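Long-range contacts in laminin subunit ALPHA-1 (Mus musculus, PDB 2JD4), which forms part of the basement membrane protein laminin-111 and, through its metal-binding LG4-5 domain pair, probably anchors laminin to cell surfaces: residues A[41-46]-A[135-140]; A[83-88]-A[115-120]. The protein carries 4 engineered substitutions. All coordinates share one frame; numbering follows the deposited sequence.

Contact 1. Residues A[41-46]-A[135-140]; sequences VRKRLQ and ATTLDV. With MG (magnesium ion), chain C.
R42 and L138 join two loops at the metal-bearing rim of the first laminin G domain, a jelly-roll β-sandwich. The backbone N of L138 gives a nearly straight hydrogen bond (2.9 Å, N-H...O 163°) to the carbonyl O of R42. The hydroxyl of Y112, from strand 106-113, binds the same oxygen, which is therefore held by two hydrogen bonds; T137 CA adds a C-H...O contact to R42 O at 3.3 Å. In return, R42 CA makes a C-H...O contact with the carbonyl of L138, which leaves the two backbones closely apposed.

Beneath this polar link L138 is buried. Its CG stands anti to the backbone N (chi1 171°), and its CD2 meets L45 CD2 at 3.7 Å, the two side chains crossing at a slant. V41 CG2 packs against the same leucine and reaches V140 CG2 at 4.1 Å, while Y112 and L87 cover L138 from the neighbouring parts of the fold. On the exposed side K43 lies alongside T136, pointing the same way, with its CE methylene 3.3 Å from T136 O. The guanidinium of R42 turns away to a salt bridge with D40.

The loop tied down in this way supplies two ligands of the magnesium ion, T137 O at 2.2 Å and D139 OD2 at 2.3 Å. D70 and L87 contribute further protein ligands, and two waters complete six-fold coordination. The T137 hydroxyl acts from the second shell: with OG1 between the backbone N and the carbonyl carbon, it donates to the syn side of D139 OD2 at 2.7 Å and accepts a hydrogen bond from one metal-bound water.

Contact 2. Residues A[83-88]-A[115-120]; sequences FMFDLG and RKAFMT. With MG (magnesium ion), chain C.
R115 meets L87 at the metal-bearing end of the laminin G sandwich, where its chain bends at chi2 and chi3 and NH2 comes 3.6 Å from L87 CD1. The guanidinium takes its stronger hold elsewhere, through a hydrogen bond from NH2 to A135 O. Two residues on, A117 presses its CB against the edge of the F85 ring, in the ring plane and 3.6 Å from F85 CE2. M119 also faces inward. Its CG is anti to the carbonyl carbon (chi1 -54°), and SD lies 3.7 Å from F83 CB, while CE also touches that carbon. The same side chain touches V94 and L74 in the sheet of F83. An alanine at M119 would probably open a gap beside F83 CB, since CG, SD and CE carry that contact. No hydrogen bond links the two segments: the axes of their strand portions, 83-86 and 116-120, run nearly antiparallel (156°) and approach to 8.4 Å, in the two opposed sheets of the sandwich. Strand 80-86 lies between 71-77 and 91-95, whereas 116-121 is flanked by 106-113 and 124-130.

Overall arrangement
Contacts 1 and 2 lie about 9 Å apart, centre to centre, and meet at the magnesium site on the rim of the first laminin G domain. Contact 1 supplies two protein ligands and contact 2 one, L87 O; D70 is the fourth, and the two metal-bound waters belong to both contacts. The direct tie between them is the bond from R115 NH2 to A135 O, 2.8 Å long, and A135 CB packs 3.3 Å from L87 O. L87 serves both: its carbonyl O binds the ion, and its buried side chain packs inward. The second laminin G domain holds its own magnesium ion at D246 and D319, consistent with a metal site of the kind shared by many LG domains.

Contact 1. Residues A[41-46]-A[135-140]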
loop_
_atom_site.group_PDB
_atom_site.type_symbol
_atom_site.label_atom_id
_atom_site.label_comp_id
_atom_site.label_asym_id
_atom_site.label_seq_id
_atom_site.Cartn_x
_atom_site.Cartn_y
_atom_site.Cartn_z
ATOM N N VAL A 41 5.777 16.717 27.782
ATOM C CA VAL A 41 6.793 16.677 26.732
ATOM C C VAL A 41 7.518 17.988 26.441
ATOM O O VAL A 41 8.355 18.045 25.538
ATOM C CB VAL A 41 6.179 16.168 25.414
ATOM C CG1 VAL A 41 5.476 14.833 25.652
ATOM C CG2 VAL A 41 5.201 17.191 24.866
ATOM N N ARG A 42 7.202 19.034 27.197
ATOM C CA ARG A 42 7.831 20.338 26.988
ATOM C C ARG A 42 9.358 20.294 26.925
ATOM O O ARG A 42 9.970 20.879 26.028
ATOM C CB ARG A 42 7.392 21.311 28.085
ATOM C CG ARG A 42 5.929 21.741 27.982
ATOM C CD ARG A 42 5.535 22.612 29.160
ATOM N NE ARG A 42 5.548 21.862 30.413
ATOM C CZ ARG A 42 5.282 22.392 31.602
ATOM N NH1 ARG A 42 4.983 23.680 31.700
ATOM N NH2 ARG A 42 5.307 21.635 32.690
ATOM N N LYS A 43 9.974 19.593 27.869
ATOM C CA LYS A 43 11.428 19.505 27.913
ATOM C C LYS A 43 11.960 18.124 27.567
ATOM O O LYS A 43 13.169 17.912 27.528
ATOM C CB LYS A 43 11.928 19.904 29.306
ATOM C CG LYS A 43 11.863 21.397 29.601
ATOM C CD LYS A 43 12.889 22.160 28.770
ATOM C CE LYS A 43 12.867 23.650 29.081
ATOM N NZ LYS A 43 13.193 23.921 30.505
ATOM N N ARG A 44 11.063 17.181 27.310
ATOM C CA ARG A 44 11.501 15.830 26.991
ATOM C C ARG A 44 10.428 15.018 26.279
ATOM O O ARG A 44 9.282 14.953 26.726
ATOM C CB ARG A 44 11.928 15.116 28.278
ATOM C CG ARG A 44 12.346 13.664 28.104
ATOM C CD ARG A 44 12.969 13.126 29.385
ATOM N NE ARG A 44 12.051 13.174 30.522
ATOM C CZ ARG A 44 11.000 12.374 30.670
ATOM N NH1 ARG A 44 10.729 11.458 29.748
ATOM N NH2 ARG A 44 10.221 12.484 31.739
ATOM N N LEU A 45 10.811 14.413 25.158
ATOM C CA LEU A 45 9.900 13.577 24.382
ATOM C C LEU A 45 10.619 12.298 23.985
ATOM O O LEU A 45 11.476 12.309 23.100
ATOM C CB LEU A 45 9.422 14.310 23.121
ATOM C CG LEU A 45 8.543 13.497 22.155
ATOM C CD1 LEU A 45 7.201 13.180 22.807
ATOM C CD2 LEU A 45 8.336 14.274 20.857
ATOM N N GLN A 46 10.291 11.200 24.658
ATOM C CA GLN A 46 10.895 9.913 24.343
ATOM C C GLN A 46 9.798 8.951 23.926
ATOM O O GLN A 46 8.900 8.640 24.710
ATOM C CB GLN A 46 11.637 9.317 25.542
ATOM C CG GLN A 46 12.203 7.923 25.242
ATOM C CD GLN A 46 12.756 7.210 26.472
ATOM O OE1 GLN A 46 13.770 7.621 27.046
ATOM N NE2 GLN A 46 12.085 6.138 26.884
ATOM N N ALA A 135 14.011 28.860 21.268
ATOM C CA ALA A 135 12.873 28.319 22.009
ATOM C C ALA A 135 13.356 27.163 22.880
ATOM O O ALA A 135 14.321 26.486 22.534
ATOM C CB ALA A 135 11.795 27.843 21.043
ATOM N N THR A 136 12.689 26.937 24.009
ATOM C CA THR A 136 13.107 25.868 24.908
ATOM C C THR A 136 12.051 24.810 25.200
ATOM O O THR A 136 12.343 23.823 25.865
ATOM C CB THR A 136 13.578 26.436 26.266
ATOM O OG1 THR A 136 12.458 26.984 26.972
ATOM C CG2 THR A 136 14.614 27.524 26.056
ATOM N N THR A 137 10.832 24.998 24.712
ATOM C CA THR A 137 9.786 24.020 24.991
ATOM C C THR A 137 9.002 23.519 23.780
ATOM O O THR A 137 8.746 24.267 22.832
ATOM C CB THR A 137 8.769 24.577 26.019
ATOM O OG1 THR A 137 8.074 25.702 25.459
ATOM C CG2 THR A 137 9.481 25.007 27.295
ATOM N N LEU A 138 8.637 22.238 23.820
ATOM C CA LEU A 138 7.828 21.628 22.769
ATOM C C LEU A 138 6.411 21.746 23.305
ATOM O O LEU A 138 6.014 20.996 24.199
ATOM C CB LEU A 138 8.189 20.149 22.571
ATOM C CG LEU A 138 7.266 19.336 21.648
ATOM C CD1 LEU A 138 7.355 19.862 20.208
ATOM C CD2 LEU A 138 7.661 17.858 21.701
ATOM N N ASP A 139 5.665 22.706 22.773
ATOM C CA ASP A 139 4.295 22.965 23.197
ATOM C C ASP A 139 3.308 22.422 22.174
ATOM O O ASP A 139 3.135 23.010 21.102
ATOM C CB ASP A 139 4.095 24.474 23.359
ATOM C CG ASP A 139 5.171 25.110 24.217
ATOM O OD1 ASP A 139 5.134 24.917 25.449
ATOM O OD2 ASP A 139 6.062 25.789 23.658
ATOM N N VAL A 140 2.651 21.313 22.508
ATOM C CA VAL A 140 1.697 20.700 21.589
ATOM C C VAL A 140 0.427 20.208 22.278
ATOM O O VAL A 140 0.398 20.054 23.499
ATOM C CB VAL A 140 2.336 19.496 20.861
ATOM C CG1 VAL A 140 3.590 19.943 20.116
ATOM C CG2 VAL A 140 2.681 18.410 21.866
HETATM MG MG MG C . 7.619 26.009 22.003
HETATM O O HOH W 1 8.902 27.438 23.164
HETATM O O HOH W 2 6.435 27.693 20.888
#

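Contact 2. Residues A[83-88]-A[115-120]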
loop_
_atom_site.group_PDB
_atom_site.type_symbol
_atom_site.label_atom_id
_atom_site.label_comp_id
_atom_site.label_asym_id
_atom_site.label_seq_id
_atom_site.Cartn_x
_atom_site.Cartn_y
_atom_site.Cartn_z
ATOM N N PHE A 83 13.459 11.689 12.101
ATOM C CA PHE A 83 12.811 12.255 13.287
ATOM C C PHE A 83 13.075 13.756 13.321
ATOM O O PHE A 83 14.231 14.180 13.305
ATOM C CB PHE A 83 13.389 11.582 14.552
ATOM C CG PHE A 83 13.028 12.265 15.855
ATOM C CD1 PHE A 83 11.716 12.643 16.136
ATOM C CD2 PHE A 83 14.005 12.477 16.832
ATOM C CE1 PHE A 83 11.378 13.222 17.379
ATOM C CE2 PHE A 83 13.680 13.050 18.066
ATOM C CZ PHE A 83 12.365 13.423 18.342
ATOM N N MET A 84 12.017 14.561 13.360
ATOM C CA MET A 84 12.199 16.010 13.413
ATOM C C MET A 84 11.135 16.717 14.249
ATOM O O MET A 84 10.000 16.245 14.386
ATOM C CB MET A 84 12.220 16.602 11.995
ATOM C CG MET A 84 10.868 16.702 11.311
ATOM S SD MET A 84 10.990 17.544 9.698
ATOM C CE MET A 84 11.650 16.226 8.680
ATOM N N PHE A 85 11.513 17.859 14.808
ATOM C CA PHE A 85 10.607 18.651 15.634
ATOM C C PHE A 85 11.015 20.119 15.582
ATOM O O PHE A 85 12.138 20.443 15.199
ATOM C CB PHE A 85 10.641 18.149 17.086
ATOM C CG PHE A 85 12.015 18.159 17.703
ATOM C CD1 PHE A 85 12.524 19.311 18.296
ATOM C CD2 PHE A 85 12.811 17.020 17.669
ATOM C CE1 PHE A 85 13.815 19.327 18.848
ATOM C CE2 PHE A 85 14.099 17.025 18.216
ATOM C CZ PHE A 85 14.598 18.183 18.805
ATOM N N ASP A 86 10.093 20.996 15.961
ATOM C CA ASP A 86 10.344 22.438 15.982
ATOM C C ASP A 86 9.748 22.945 17.289
ATOM O O ASP A 86 8.554 22.769 17.537
ATOM C CB ASP A 86 9.641 23.126 14.806
ATOM C CG ASP A 86 10.146 24.546 14.559
ATOM O OD1 ASP A 86 10.442 25.264 15.537
ATOM O OD2 ASP A 86 10.228 24.948 13.377
ATOM N N LEU A 87 10.576 23.570 18.119
ATOM C CA LEU A 87 10.123 24.090 19.403
ATOM C C LEU A 87 9.509 25.486 19.298
ATOM O O LEU A 87 9.147 26.089 20.312
ATOM C CB LEU A 87 11.289 24.117 20.395
ATOM C CG LEU A 87 12.106 22.828 20.533
ATOM C CD1 LEU A 87 13.183 23.026 21.589
ATOM C CD2 LEU A 87 11.198 21.660 20.928
ATOM N N GLY A 88 9.396 26.004 18.079
ATOM C CA GLY A 88 8.809 27.324 17.903
ATOM C C GLY A 88 9.686 28.350 17.206
ATOM O O GLY A 88 9.192 29.389 16.760
ATOM N N ARG A 115 18.867 19.683 25.404
ATOM C CA ARG A 115 19.333 20.405 24.224
ATOM C C ARG A 115 19.869 19.451 23.162
ATOM O O ARG A 115 20.559 19.870 22.234
ATOM C CB ARG A 115 20.428 21.400 24.621
ATOM C CG ARG A 115 19.929 22.625 25.374
ATOM C CD ARG A 115 19.407 23.686 24.414
ATOM N NE ARG A 115 17.952 23.693 24.294
ATOM C CZ ARG A 115 17.282 24.459 23.438
ATOM N NH1 ARG A 115 17.940 25.277 22.623
ATOM N NH2 ARG A 115 15.955 24.422 23.407
ATOM N N LYS A 116 19.551 18.168 23.301
ATOM C CA LYS A 116 20.009 17.157 22.356
ATOM C C LYS A 116 18.843 16.325 21.817
ATOM O O LYS A 116 17.736 16.365 22.351
ATOM C CB LYS A 116 21.030 16.230 23.030
ATOM C CG LYS A 116 22.406 16.852 23.289
ATOM C CD LYS A 116 22.353 18.007 24.290
ATOM C CE LYS A 116 21.931 17.541 25.678
ATOM N NZ LYS A 116 21.789 18.667 26.648
ATOM N N ALA A 117 19.102 15.581 20.747
ATOM C CA ALA A 117 18.094 14.722 20.133
ATOM C C ALA A 117 18.809 13.576 19.428
ATOM O O ALA A 117 19.885 13.770 18.863
ATOM C CB ALA A 117 17.260 15.516 19.135
ATOM N N PHE A 118 18.228 12.381 19.475
ATOM C CA PHE A 118 18.838 11.224 18.824
ATOM C C PHE A 118 17.828 10.104 18.550
ATOM O O PHE A 118 16.696 10.149 19.026
ATOM C CB PHE A 118 20.013 10.706 19.664
ATOM C CG PHE A 118 19.628 10.229 21.037
ATOM C CD1 PHE A 118 19.371 8.882 21.273
ATOM C CD2 PHE A 118 19.516 11.127 22.093
ATOM C CE1 PHE A 118 19.008 8.435 22.546
ATOM C CE2 PHE A 118 19.154 10.693 23.368
ATOM C CZ PHE A 118 18.899 9.348 23.594
ATOM N N MET A 119 18.245 9.111 17.771
ATOM C CA MET A 119 17.374 7.991 17.415
ATOM C C MET A 119 18.049 6.655 17.654
ATOM O O MET A 119 19.271 6.547 17.583
ATOM C CB MET A 119 16.997 8.051 15.939
ATOM C CG MET A 119 16.382 9.339 15.471
ATOM S SD MET A 119 16.054 9.206 13.707
ATOM C CE MET A 119 14.729 7.949 13.758
ATOM N N THR A 120 17.241 5.632 17.902
ATOM C CA THR A 120 17.758 4.289 18.132
ATOM C C THR A 120 16.888 3.271 17.403
ATOM O O THR A 120 15.662 3.349 17.450
ATOM C CB THR A 120 17.757 3.931 19.638
ATOM O OG1 THR A 120 18.424 4.961 20.381
ATOM C CG2 THR A 120 18.468 2.608 19.868
HETATM MG MG MG C . 7.619 26.009 22.003
HETATM O O HOH W 2 6.435 27.693 20.888
HETATM O O HOH W 1 8.902 27.438 23.164
#